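Local coordinates for protein probable chitinase A (Chromobacterium violaceum, PDB 4TX8) that probably binds chitin and cleaves it internally, as an endochitinase of glycoside hydrolase family 18 that carries bound calcium, at residues I225-P230 and V266-N271; H258-G263 and G273-I278; G281-L286 and G335-L340. All coordinates share one frame; numbering follows the deposited sequence.

Contact 1: I225-P230 and V266-N271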
ATOM      1  N   ILE A 225       7.243  -6.420  16.451  1.00 29.64           N
ATOM      2  CA  ILE A 225       5.866  -6.780  16.731  1.00 28.71           C
ATOM      3  C   ILE A 225       5.763  -8.298  16.816  1.00 30.14           C
ATOM      4  O   ILE A 225       5.643  -8.992  15.803  1.00 27.84           O
ATOM      5  CB  ILE A 225       4.904  -6.206  15.676  1.00 26.78           C
ATOM      6  CG1 ILE A 225       4.944  -4.675  15.734  1.00 27.65           C
ATOM      7  CG2 ILE A 225       3.483  -6.705  15.912  1.00 25.75           C
ATOM      8  CD1 ILE A 225       3.937  -3.992  14.841  1.00 33.31           C
ATOM      9  N   VAL A 226       5.859  -8.798  18.044  1.00 28.43           N
ATOM     10  CA  VAL A 226       5.721 -10.215  18.331  1.00 30.33           C
ATOM     11  C   VAL A 226       4.684 -10.401  19.429  1.00 31.35           C
ATOM     12  O   VAL A 226       4.360  -9.455  20.152  1.00 28.38           O
ATOM     13  CB  VAL A 226       7.056 -10.855  18.768  1.00 31.51           C
ATOM     14  CG1 VAL A 226       8.093 -10.753  17.657  1.00 28.40           C
ATOM     15  CG2 VAL A 226       7.565 -10.209  20.046  1.00 32.63           C
ATOM     16  N   VAL A 227       4.162 -11.617  19.547  1.00 32.17           N
ATOM     17  CA  VAL A 227       3.165 -11.930  20.565  1.00 35.08           C
ATOM     18  C   VAL A 227       3.696 -11.651  21.969  1.00 37.69           C
ATOM     19  O   VAL A 227       4.745 -12.167  22.359  1.00 36.95           O
ATOM     20  CB  VAL A 227       2.714 -13.402  20.476  1.00 36.48           C
ATOM     21  CG1 VAL A 227       1.815 -13.759  21.652  1.00 36.98           C
ATOM     22  CG2 VAL A 227       2.004 -13.661  19.155  1.00 33.48           C
ATOM     23  N   GLY A 228       2.976 -10.818  22.714  1.00 38.80           N
ATOM     24  CA  GLY A 228       3.331 -10.528  24.091  1.00 37.92           C
ATOM     25  C   GLY A 228       4.193  -9.293  24.280  1.00 38.25           C
ATOM     26  O   GLY A 228       4.462  -8.887  25.410  1.00 42.03           O
ATOM     27  N   ALA A 229       4.631  -8.690  23.179  1.00 34.92           N
ATOM     28  CA  ALA A 229       5.483  -7.509  23.256  1.00 33.61           C
ATOM     29  C   ALA A 229       4.674  -6.283  23.665  1.00 35.34           C
ATOM     30  O   ALA A 229       3.528  -6.124  23.244  1.00 37.39           O
ATOM     31  CB  ALA A 229       6.180  -7.268  21.925  1.00 30.72           C
ATOM     32  N   PRO A 230       5.268  -5.414  24.499  1.00 37.30           N
ATOM     33  CA  PRO A 230       4.622  -4.178  24.958  1.00 38.32           C
ATOM     34  C   PRO A 230       4.134  -3.285  23.816  1.00 39.90           C
ATOM     35  O   PRO A 230       3.139  -2.580  23.984  1.00 42.19           O
ATOM     36  CB  PRO A 230       5.732  -3.484  25.751  1.00 36.72           C
ATOM     37  CG  PRO A 230       6.569  -4.600  26.258  1.00 36.81           C
ATOM     38  CD  PRO A 230       6.568  -5.630  25.159  1.00 35.43           C
ATOM     39  N   VAL A 266      -2.741 -20.566  11.873  1.00 24.56           N
ATOM     40  CA  VAL A 266      -1.923 -21.761  11.774  1.00 26.97           C
ATOM     41  C   VAL A 266      -0.825 -21.799  12.844  1.00 30.08           C
ATOM     42  O   VAL A 266      -0.388 -22.874  13.262  1.00 31.77           O
ATOM     43  CB  VAL A 266      -1.320 -21.849  10.345  1.00 37.84           C
ATOM     44  CG1 VAL A 266       0.202 -21.846  10.360  1.00 34.36           C
ATOM     45  CG2 VAL A 266      -1.885 -23.042   9.605  1.00 33.64           C
ATOM     46  N   ALA A 267      -0.402 -20.624  13.300  1.00 25.88           N
ATOM     47  CA  ALA A 267       0.615 -20.510  14.345  1.00 29.63           C
ATOM     48  C   ALA A 267       0.460 -19.195  15.109  1.00 29.08           C
ATOM     49  O   ALA A 267       0.206 -18.150  14.511  1.00 27.43           O
ATOM     50  CB  ALA A 267       2.016 -20.614  13.745  1.00 29.05           C
ATOM     51  N   TYR A 268       0.603 -19.248  16.429  1.00 33.66           N
ATOM     52  CA  TYR A 268       0.517 -18.042  17.251  1.00 33.80           C
ATOM     53  C   TYR A 268       1.730 -17.934  18.170  1.00 36.23           C
ATOM     54  O   TYR A 268       1.800 -18.594  19.205  1.00 41.35           O
ATOM     55  CB  TYR A 268      -0.778 -18.028  18.069  1.00 34.72           C
ATOM     56  CG  TYR A 268      -1.129 -16.664  18.622  1.00 34.12           C
ATOM     57  CD1 TYR A 268      -1.524 -15.636  17.775  1.00 34.37           C
ATOM     58  CD2 TYR A 268      -1.062 -16.401  19.986  1.00 35.29           C
ATOM     59  CE1 TYR A 268      -1.843 -14.382  18.268  1.00 36.59           C
ATOM     60  CE2 TYR A 268      -1.382 -15.147  20.491  1.00 36.17           C
ATOM     61  CZ  TYR A 268      -1.771 -14.141  19.626  1.00 39.30           C
ATOM     62  OH  TYR A 268      -2.089 -12.894  20.112  1.00 42.79           O
ATOM     63  N   GLY A 269       2.682 -17.093  17.775  1.00 33.17           N
ATOM     64  CA  GLY A 269       3.933 -16.934  18.495  1.00 27.10           C
ATOM     65  C   GLY A 269       4.928 -16.204  17.615  1.00 27.95           C
ATOM     66  O   GLY A 269       4.863 -16.300  16.390  1.00 29.19           O
ATOM     67  N   GLY A 270       5.852 -15.474  18.229  1.00 28.93           N
ATOM     68  CA  GLY A 270       6.760 -14.636  17.466  1.00 29.82           C
ATOM     69  C   GLY A 270       5.951 -13.635  16.664  1.00 32.16           C
ATOM     70  O   GLY A 270       4.988 -13.064  17.172  1.00 31.67           O
ATOM     71  N   ASN A 271       6.320 -13.439  15.403  1.00 25.66           N
ATOM     72  CA  ASN A 271       5.587 -12.527  14.531  1.00 24.58           C
ATOM     73  C   ASN A 271       4.237 -13.076  14.079  1.00 25.99           C
ATOM     74  O   ASN A 271       3.359 -12.319  13.663  1.00 27.73           O
ATOM     75  CB  ASN A 271       6.421 -12.190  13.297  1.00 24.91           C
ATOM     76  CG  ASN A 271       7.738 -11.546  13.646  1.00 26.81           C
ATOM     77  OD1 ASN A 271       7.790 -10.588  14.419  1.00 32.88           O
ATOM     78  ND2 ASN A 271       8.817 -12.074  13.088  1.00 23.47           N
TER
HETATM   79  O   HOH W   1       6.276 -14.242  21.157  1.00 45.95           O
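Val227 lays one methyl over the ring of Tyr268, and this CH-pi contact is the main apolar meeting of segments 225-230 and 266-271. Followed outward, Val227 CB lies 4.0 Å from Gly270 O and the side chain then forks. CG2 stands 3.9 Å from the centroid of the Tyr268 ring, only 12° off the ring normal; Val227 CG2 also lies 3.6 Å from Gly270 O, with Gly269 N slightly farther away. CG1, anti to the backbone N (chi1 173°), comes within 3.7 Å of Tyr268 CE2, with CZ next nearest. The two side chains cross at about a right angle. Beside this pair the backbones are joined by one direct hydrogen bond, Val227 N to Gly270 O at 2.9 Å; the same oxygen receives a CA-H...O contact from Val226 CA at 3.2 Å. A water adds a second tie, donating to Val227 O and accepting from Gly270 N. Val226 to Ala229 form a type II beta turn whose third position, where positive phi suits glycine, is Gly228. The contact lies at the surface of the GH18 domain, joining the loop between strand 214-218 and helix 230-246 to the loop between strand 251-254 and helix 276-281; Ile225 also touches Ile278, and Tyr268 touches Pro277, both of helix 276-281.

Contact 2: H258-G263 and G273-I278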
ATOM      1  N   HIS A 258       1.185 -11.030   5.625  1.00 22.79           N
ATOM      2  CA  HIS A 258       0.166 -11.985   6.063  1.00 23.92           C
ATOM      3  C   HIS A 258       0.579 -12.944   7.201  1.00 22.28           C
ATOM      4  O   HIS A 258      -0.297 -13.394   7.939  1.00 23.30           O
ATOM      5  CB  HIS A 258      -0.384 -12.780   4.858  1.00 22.59           C
ATOM      6  CG  HIS A 258       0.560 -13.779   4.262  1.00 27.69           C
ATOM      7  ND1 HIS A 258       0.934 -14.936   4.911  1.00 28.56           N
ATOM      8  CD2 HIS A 258       1.145 -13.829   3.041  1.00 26.68           C
ATOM      9  CE1 HIS A 258       1.740 -15.635   4.131  1.00 27.50           C
ATOM     10  NE2 HIS A 258       1.883 -14.986   2.990  1.00 29.68           N
ATOM     11  N   PRO A 259       1.888 -13.238   7.377  1.00 23.07           N
ATOM     12  CA  PRO A 259       2.179 -14.025   8.586  1.00 22.68           C
ATOM     13  C   PRO A 259       1.763 -13.340   9.893  1.00 26.10           C
ATOM     14  O   PRO A 259       1.433 -14.031  10.858  1.00 26.16           O
ATOM     15  CB  PRO A 259       3.701 -14.190   8.536  1.00 24.28           C
ATOM     16  CG  PRO A 259       4.032 -14.131   7.093  1.00 24.29           C
ATOM     17  CD  PRO A 259       3.080 -13.124   6.511  1.00 23.82           C
ATOM     18  N   TYR A 260       1.769 -12.010   9.916  1.00 20.74           N
ATOM     19  CA  TYR A 260       1.392 -11.263  11.116  1.00 25.69           C
ATOM     20  C   TYR A 260      -0.111 -11.288  11.372  1.00 29.98           C
ATOM     21  O   TYR A 260      -0.563 -10.954  12.469  1.00 27.93           O
ATOM     22  CB  TYR A 260       1.855  -9.807  11.013  1.00 25.31           C
ATOM     23  CG  TYR A 260       3.353  -9.615  11.058  1.00 28.13           C
ATOM     24  CD1 TYR A 260       4.132  -9.803   9.923  1.00 27.58           C
ATOM     25  CD2 TYR A 260       3.987  -9.232  12.233  1.00 30.49           C
ATOM     26  CE1 TYR A 260       5.507  -9.621   9.960  1.00 29.98           C
ATOM     27  CE2 TYR A 260       5.355  -9.047  12.280  1.00 32.84           C
ATOM     28  CZ  TYR A 260       6.110  -9.245  11.142  1.00 33.46           C
ATOM     29  OH  TYR A 260       7.472  -9.062  11.190  1.00 36.34           O
ATOM     30  N   VAL A 261      -0.886 -11.668  10.360  1.00 24.42           N
ATOM     31  CA  VAL A 261      -2.340 -11.637  10.468  1.00 23.62           C
ATOM     32  C   VAL A 261      -2.941 -13.033  10.284  1.00 25.93           C
ATOM     33  O   VAL A 261      -3.165 -13.744  11.263  1.00 27.73           O
ATOM     34  CB  VAL A 261      -2.950 -10.656   9.447  1.00 23.43           C
ATOM     35  CG1 VAL A 261      -4.454 -10.518   9.657  1.00 21.29           C
ATOM     36  CG2 VAL A 261      -2.285  -9.297   9.581  1.00 22.81           C
ATOM     37  N   GLN A 262      -3.183 -13.430   9.036  1.00 22.11           N
ATOM     38  CA  GLN A 262      -3.815 -14.719   8.766  1.00 24.81           C
ATOM     39  C   GLN A 262      -2.938 -15.888   9.209  1.00 25.79           C
ATOM     40  O   GLN A 262      -3.437 -16.994   9.425  1.00 26.13           O
ATOM     41  CB  GLN A 262      -4.159 -14.850   7.280  1.00 25.10           C
ATOM     42  CG  GLN A 262      -5.247 -13.884   6.805  1.00 25.01           C
ATOM     43  CD  GLN A 262      -4.678 -12.609   6.204  1.00 26.14           C
ATOM     44  OE1 GLN A 262      -3.524 -12.258   6.451  1.00 23.59           O
ATOM     45  NE2 GLN A 262      -5.485 -11.916   5.402  1.00 20.79           N
ATOM     46  N   GLY A 263      -1.639 -15.640   9.357  1.00 24.35           N
ATOM     47  CA  GLY A 263      -0.725 -16.644   9.878  1.00 23.02           C
ATOM     48  C   GLY A 263      -1.149 -17.162  11.244  1.00 27.13           C
ATOM     49  O   GLY A 263      -0.859 -18.303  11.600  1.00 29.00           O
ATOM     50  N   GLY A 273       0.660 -14.149  13.740  1.00 23.96           N
ATOM     51  CA  GLY A 273      -0.565 -13.733  14.399  1.00 25.18           C
ATOM     52  C   GLY A 273      -0.400 -12.518  15.298  1.00 28.14           C
ATOM     53  O   GLY A 273      -1.356 -12.085  15.937  1.00 26.80           O
ATOM     54  N   ALA A 274       0.805 -11.954  15.334  1.00 26.49           N
ATOM     55  CA  ALA A 274       1.140 -10.920  16.315  1.00 25.84           C
ATOM     56  C   ALA A 274       0.378  -9.612  16.104  1.00 25.53           C
ATOM     57  O   ALA A 274       0.268  -8.804  17.023  1.00 29.11           O
ATOM     58  CB  ALA A 274       2.640 -10.654  16.303  1.00 26.11           C
ATOM     59  N   TYR A 275      -0.148  -9.406  14.902  1.00 27.46           N
ATOM     60  CA  TYR A 275      -0.854  -8.168  14.585  1.00 28.64           C
ATOM     61  C   TYR A 275      -2.334  -8.211  14.956  1.00 29.92           C
ATOM     62  O   TYR A 275      -3.001  -7.176  14.978  1.00 33.13           O
ATOM     63  CB  TYR A 275      -0.723  -7.852  13.095  1.00 29.35           C
ATOM     64  CG  TYR A 275      -0.396  -6.411  12.795  1.00 28.89           C
ATOM     65  CD1 TYR A 275      -1.401  -5.460  12.661  1.00 28.41           C
ATOM     66  CD2 TYR A 275       0.921  -5.999  12.643  1.00 30.53           C
ATOM     67  CE1 TYR A 275      -1.098  -4.139  12.382  1.00 30.32           C
ATOM     68  CE2 TYR A 275       1.232  -4.686  12.366  1.00 28.07           C
ATOM     69  CZ  TYR A 275       0.220  -3.759  12.236  1.00 31.13           C
ATOM     70  OH  TYR A 275       0.534  -2.448  11.959  1.00 32.68           O
ATOM     71  N   LEU A 276      -2.850  -9.404  15.240  1.00 28.59           N
ATOM     72  CA  LEU A 276      -4.291  -9.575  15.433  1.00 30.86           C
ATOM     73  C   LEU A 276      -4.878  -8.757  16.601  1.00 34.44           C
ATOM     74  O   LEU A 276      -5.952  -8.175  16.453  1.00 36.28           O
ATOM     75  CB  LEU A 276      -4.627 -11.062  15.606  1.00 27.43           C
ATOM     76  CG  LEU A 276      -4.331 -11.954  14.391  1.00 26.48           C
ATOM     77  CD1 LEU A 276      -4.503 -13.424  14.736  1.00 26.75           C
ATOM     78  CD2 LEU A 276      -5.207 -11.582  13.201  1.00 24.63           C
ATOM     79  N   PRO A 277      -4.194  -8.699  17.760  1.00 33.97           N
ATOM     80  CA  PRO A 277      -4.790  -7.831  18.785  1.00 33.71           C
ATOM     81  C   PRO A 277      -4.684  -6.338  18.455  1.00 33.32           C
ATOM     82  O   PRO A 277      -5.464  -5.547  18.981  1.00 34.01           O
ATOM     83  CB  PRO A 277      -3.992  -8.172  20.051  1.00 34.53           C
ATOM     84  CG  PRO A 277      -2.744  -8.810  19.571  1.00 37.42           C
ATOM     85  CD  PRO A 277      -3.087  -9.510  18.302  1.00 33.63           C
ATOM     86  N   ILE A 278      -3.746  -5.960  17.591  1.00 30.91           N
ATOM     87  CA  ILE A 278      -3.644  -4.572  17.146  1.00 30.59           C
ATOM     88  C   ILE A 278      -4.854  -4.206  16.285  1.00 31.20           C
ATOM     89  O   ILE A 278      -5.481  -3.164  16.483  1.00 32.75           O
ATOM     90  CB  ILE A 278      -2.344  -4.319  16.354  1.00 29.52           C
ATOM     91  CG1 ILE A 278      -1.123  -4.573  17.242  1.00 31.16           C
ATOM     92  CG2 ILE A 278      -2.318  -2.899  15.800  1.00 24.70           C
ATOM     93  CD1 ILE A 278       0.201  -4.485  16.507  1.00 28.38           C
TER
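Pro259 and Tyr260 offer successive carbonyls to the turn that leads into helix 276-281. Pro259 O takes the N-H of Gly273 at 3.0 Å, with the donor in the carbonyl plane and an angle of 162° at the hydrogen. One residue on, Tyr260 O takes Tyr275 N at 2.9 Å, again in the carbonyl plane, and Tyr275 CB lies against the same oxygen. The CB atoms of Tyr260 and Tyr275 touch at 3.8 Å, so these tyrosines meet at the roots of their side chains. Val261 follows with its methyls divided: CG1, anti to the backbone N (chi1 -174°), packs 3.8 Å from Leu276 CD2, while CG2 reaches Tyr275 CB at 4.1 Å. Leu276 sets both methyls near Val261 O, CD2 the closer at 3.5 Å. At the end of the segment, Gly263 N returns to His258 O, which Val261 N grips from the opposite face of its plane; these bonds close the short 3-10 segment 258-260 and the turn after it. On the other side, Gly273 begins a type I beta turn at positive phi and Leu276 N closes it onto Gly273 O. Two buried backbone bonds thus satisfy both carbonyls and tie the turn before helix 276-281 to 258-263 through main-chain atoms, with the side chains across the contact meeting through carbon, beside Glu220 of the calcium site, which the Tyr260 side chain touches.

Contact 3: G281-L286 and G335-L340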
ATOM      1  N   GLY A 281      -8.006  -4.236  18.602  1.00 37.06           N
ATOM      2  CA  GLY A 281      -8.065  -3.052  19.440  1.00 36.16           C
ATOM      3  C   GLY A 281      -8.432  -1.780  18.697  1.00 36.24           C
ATOM      4  O   GLY A 281      -8.957  -0.845  19.293  1.00 34.03           O
ATOM      5  N   LEU A 282      -8.163  -1.740  17.395  1.00 33.74           N
ATOM      6  CA  LEU A 282      -8.412  -0.538  16.603  1.00 27.12           C
ATOM      7  C   LEU A 282      -9.517  -0.713  15.562  1.00 31.84           C
ATOM      8  O   LEU A 282      -9.660   0.120  14.668  1.00 35.18           O
ATOM      9  CB  LEU A 282      -7.123  -0.096  15.899  1.00 25.72           C
ATOM     10  CG  LEU A 282      -6.007   0.431  16.803  1.00 32.84           C
ATOM     11  CD1 LEU A 282      -4.708   0.573  16.028  1.00 24.81           C
ATOM     12  CD2 LEU A 282      -6.412   1.762  17.422  1.00 30.85           C
ATOM     13  N   ARG A 283     -10.299  -1.784  15.677  1.00 29.23           N
ATOM     14  CA  ARG A 283     -11.259  -2.128  14.630  1.00 30.86           C
ATOM     15  C   ARG A 283     -12.313  -1.041  14.404  1.00 33.50           C
ATOM     16  O   ARG A 283     -12.776  -0.852  13.280  1.00 35.58           O
ATOM     17  CB  ARG A 283     -11.946  -3.467  14.938  1.00 32.43           C
ATOM     18  CG  ARG A 283     -12.858  -3.473  16.156  1.00 33.24           C
ATOM     19  CD  ARG A 283     -13.644  -4.780  16.244  1.00 34.96           C
ATOM     20  NE  ARG A 283     -12.772  -5.954  16.243  1.00 37.17           N
ATOM     21  CZ  ARG A 283     -12.748  -6.874  15.281  1.00 37.23           C
ATOM     22  NH1 ARG A 283     -13.557  -6.769  14.235  1.00 37.54           N
ATOM     23  NH2 ARG A 283     -11.920  -7.907  15.366  1.00 34.97           N
ATOM     24  N   ASP A 284     -12.679  -0.317  15.459  1.00 32.54           N
ATOM     25  CA  ASP A 284     -13.659   0.758  15.329  1.00 34.04           C
ATOM     26  C   ASP A 284     -13.079   1.952  14.577  1.00 35.51           C
ATOM     27  O   ASP A 284     -13.816   2.775  14.035  1.00 37.04           O
ATOM     28  CB  ASP A 284     -14.161   1.208  16.703  1.00 36.91           C
ATOM     29  CG  ASP A 284     -14.976   0.138  17.407  1.00 46.33           C
ATOM     30  OD1 ASP A 284     -15.644  -0.658  16.714  1.00 45.79           O
ATOM     31  OD2 ASP A 284     -14.947   0.093  18.656  1.00 46.95           O
ATOM     32  N   ASP A 285     -11.753   2.038  14.544  1.00 35.17           N
ATOM     33  CA  ASP A 285     -11.074   3.181  13.945  1.00 35.16           C
ATOM     34  C   ASP A 285     -10.451   2.859  12.591  1.00 32.38           C
ATOM     35  O   ASP A 285     -10.061   3.761  11.852  1.00 30.76           O
ATOM     36  CB  ASP A 285      -9.996   3.698  14.896  1.00 36.53           C
ATOM     37  CG  ASP A 285     -10.569   4.171  16.214  1.00 38.88           C
ATOM     38  OD1 ASP A 285     -11.514   4.984  16.184  1.00 36.56           O
ATOM     39  OD2 ASP A 285     -10.086   3.722  17.275  1.00 41.58           O
ATOM     40  N   LEU A 286     -10.357   1.572  12.274  1.00 31.64           N
ATOM     41  CA  LEU A 286      -9.684   1.126  11.057  1.00 28.84           C
ATOM     42  C   LEU A 286     -10.453   1.500   9.791  1.00 28.56           C
ATOM     43  O   LEU A 286     -11.586   1.061   9.596  1.00 28.79           O
ATOM     44  CB  LEU A 286      -9.467  -0.389  11.112  1.00 27.00           C
ATOM     45  CG  LEU A 286      -8.820  -1.064   9.902  1.00 26.45           C
ATOM     46  CD1 LEU A 286      -7.417  -0.526   9.663  1.00 21.24           C
ATOM     47  CD2 LEU A 286      -8.795  -2.571  10.099  1.00 25.91           C
ATOM     48  N   GLY A 335      -9.060 -18.954  21.259  1.00 72.90           N
ATOM     49  CA  GLY A 335      -9.145 -17.610  20.718  1.00 65.37           C
ATOM     50  C   GLY A 335      -9.660 -17.540  19.295  1.00 58.56           C
ATOM     51  O   GLY A 335      -9.516 -18.485  18.519  1.00 56.94           O
ATOM     52  N   SER A 336     -10.268 -16.408  18.956  1.00 52.90           N
ATOM     53  CA  SER A 336     -10.764 -16.174  17.606  1.00 48.99           C
ATOM     54  C   SER A 336     -10.597 -14.722  17.184  1.00 45.21           C
ATOM     55  O   SER A 336     -10.690 -13.807  18.003  1.00 45.98           O
ATOM     56  CB  SER A 336     -12.239 -16.570  17.494  1.00 51.61           C
ATOM     57  OG  SER A 336     -12.376 -17.909  17.056  1.00 57.43           O
ATOM     58  N   PHE A 337     -10.348 -14.519  15.896  1.00 38.67           N
ATOM     59  CA  PHE A 337     -10.364 -13.186  15.321  1.00 37.05           C
ATOM     60  C   PHE A 337     -11.753 -12.879  14.779  1.00 38.77           C
ATOM     61  O   PHE A 337     -12.257 -13.599  13.919  1.00 37.67           O
ATOM     62  CB  PHE A 337      -9.325 -13.052  14.209  1.00 32.92           C
ATOM     63  CG  PHE A 337      -9.400 -11.746  13.476  1.00 32.11           C
ATOM     64  CD1 PHE A 337      -8.899 -10.586  14.049  1.00 31.99           C
ATOM     65  CD2 PHE A 337      -9.985 -11.673  12.220  1.00 30.12           C
ATOM     66  CE1 PHE A 337      -8.975  -9.375  13.380  1.00 31.83           C
ATOM     67  CE2 PHE A 337     -10.064 -10.468  11.544  1.00 30.27           C
ATOM     68  CZ  PHE A 337      -9.559  -9.317  12.123  1.00 33.76           C
ATOM     69  N   LYS A 338     -12.369 -11.815  15.284  1.00 40.57           N
ATOM     70  CA  LYS A 338     -13.688 -11.402  14.817  1.00 40.97           C
ATOM     71  C   LYS A 338     -13.572 -10.643  13.500  1.00 35.35           C
ATOM     72  O   LYS A 338     -12.752  -9.734  13.370  1.00 35.17           O
ATOM     73  CB  LYS A 338     -14.390 -10.541  15.867  1.00 44.48           C
ATOM     74  CG  LYS A 338     -14.606 -11.258  17.187  1.00 58.02           C
ATOM     75  CD  LYS A 338     -15.484 -12.483  16.993  1.00 66.44           C
ATOM     76  CE  LYS A 338     -15.132 -13.585  17.976  1.00 72.18           C
ATOM     77  NZ  LYS A 338     -15.986 -14.786  17.764  1.00 76.06           N
ATOM     78  N   GLY A 339     -14.398 -11.024  12.533  1.00 30.92           N
ATOM     79  CA  GLY A 339     -14.334 -10.460  11.198  1.00 31.69           C
ATOM     80  C   GLY A 339     -14.565  -8.963  11.129  1.00 34.79           C
ATOM     81  O   GLY A 339     -15.203  -8.378  12.004  1.00 33.45           O
ATOM     82  N   LEU A 340     -14.032  -8.346  10.080  1.00 31.47           N
ATOM     83  CA  LEU A 340     -14.213  -6.921   9.830  1.00 29.12           C
ATOM     84  C   LEU A 340     -15.286  -6.697   8.774  1.00 30.69           C
ATOM     85  O   LEU A 340     -15.685  -7.631   8.081  1.00 31.87           O
ATOM     86  CB  LEU A 340     -12.899  -6.285   9.372  1.00 28.08           C
ATOM     87  CG  LEU A 340     -11.717  -6.338  10.340  1.00 29.33           C
ATOM     88  CD1 LEU A 340     -10.412  -6.077   9.598  1.00 27.09           C
ATOM     89  CD2 LEU A 340     -11.914  -5.327  11.459  1.00 27.33           C
TER
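Arg283 supplies every hydrogen bond between segments 281-286 and 335-340, all to backbone carbonyls. Its NH2 donates to Lys338 O at 2.8 Å, with that oxygen 12° out of the guanidinium plane; NH1 adds weak bonds to Lys338 O and Gly339 O, each 3.2 Å long. Lys338 O thus takes one good bond from NH2 and a weak second one from NH1. A bend at chi3 (55°) places NE, and a salt bridge from NE to Asp280 OD1 gives the guanidinium a further partner on its own side of the contact. In fold terms, residues 281-286 link helix 276-281 to strand 288-292 of the TIM barrel of GH18 enzymes, whereas 336-338 belongs to a two-stranded antiparallel hairpin with 326-328 that follows helix 313-325. Carbon atoms pack round the guanidinium. Lys338 CB lies over one face of it, 3.6 Å from Arg283 NH2, and Phe337 CE1 approaches the same nitrogen obliquely. Leu340 CD2 comes within 3.5 Å of Arg283 NH1 and also packs against Arg283 CB. The apolar pair is Leu340 CD1 with Leu286 CD2, the two leucines crossing at about a right angle. Leu286 also touches Met254 of strand 251-254, and Leu340 and Phe337 both rest on Ile279 of helix 276-281.

In the fold
Helix 276-281 is the element common to the three contacts: contact 2 builds its entry, contact 3 uses the loop at its exit, and contact 1 touches it through one side chain from each segment. Contact 2 is fully buried, contact 3 partly so, and contact 1 is at the surface. Chemistry follows place: buried backbone bonds with close aliphatic packing in 2, a charged side chain donating to carbonyls in 3, and a backbone bond, a bridging water and a methyl on an aromatic face in 1. Contacts 1 and 2 alternate along the chain and touch directly; Leu276 of contact 2 meets Phe337 of contact 3, while 1 and 3 remain about 8 Å apart at their nearest atoms.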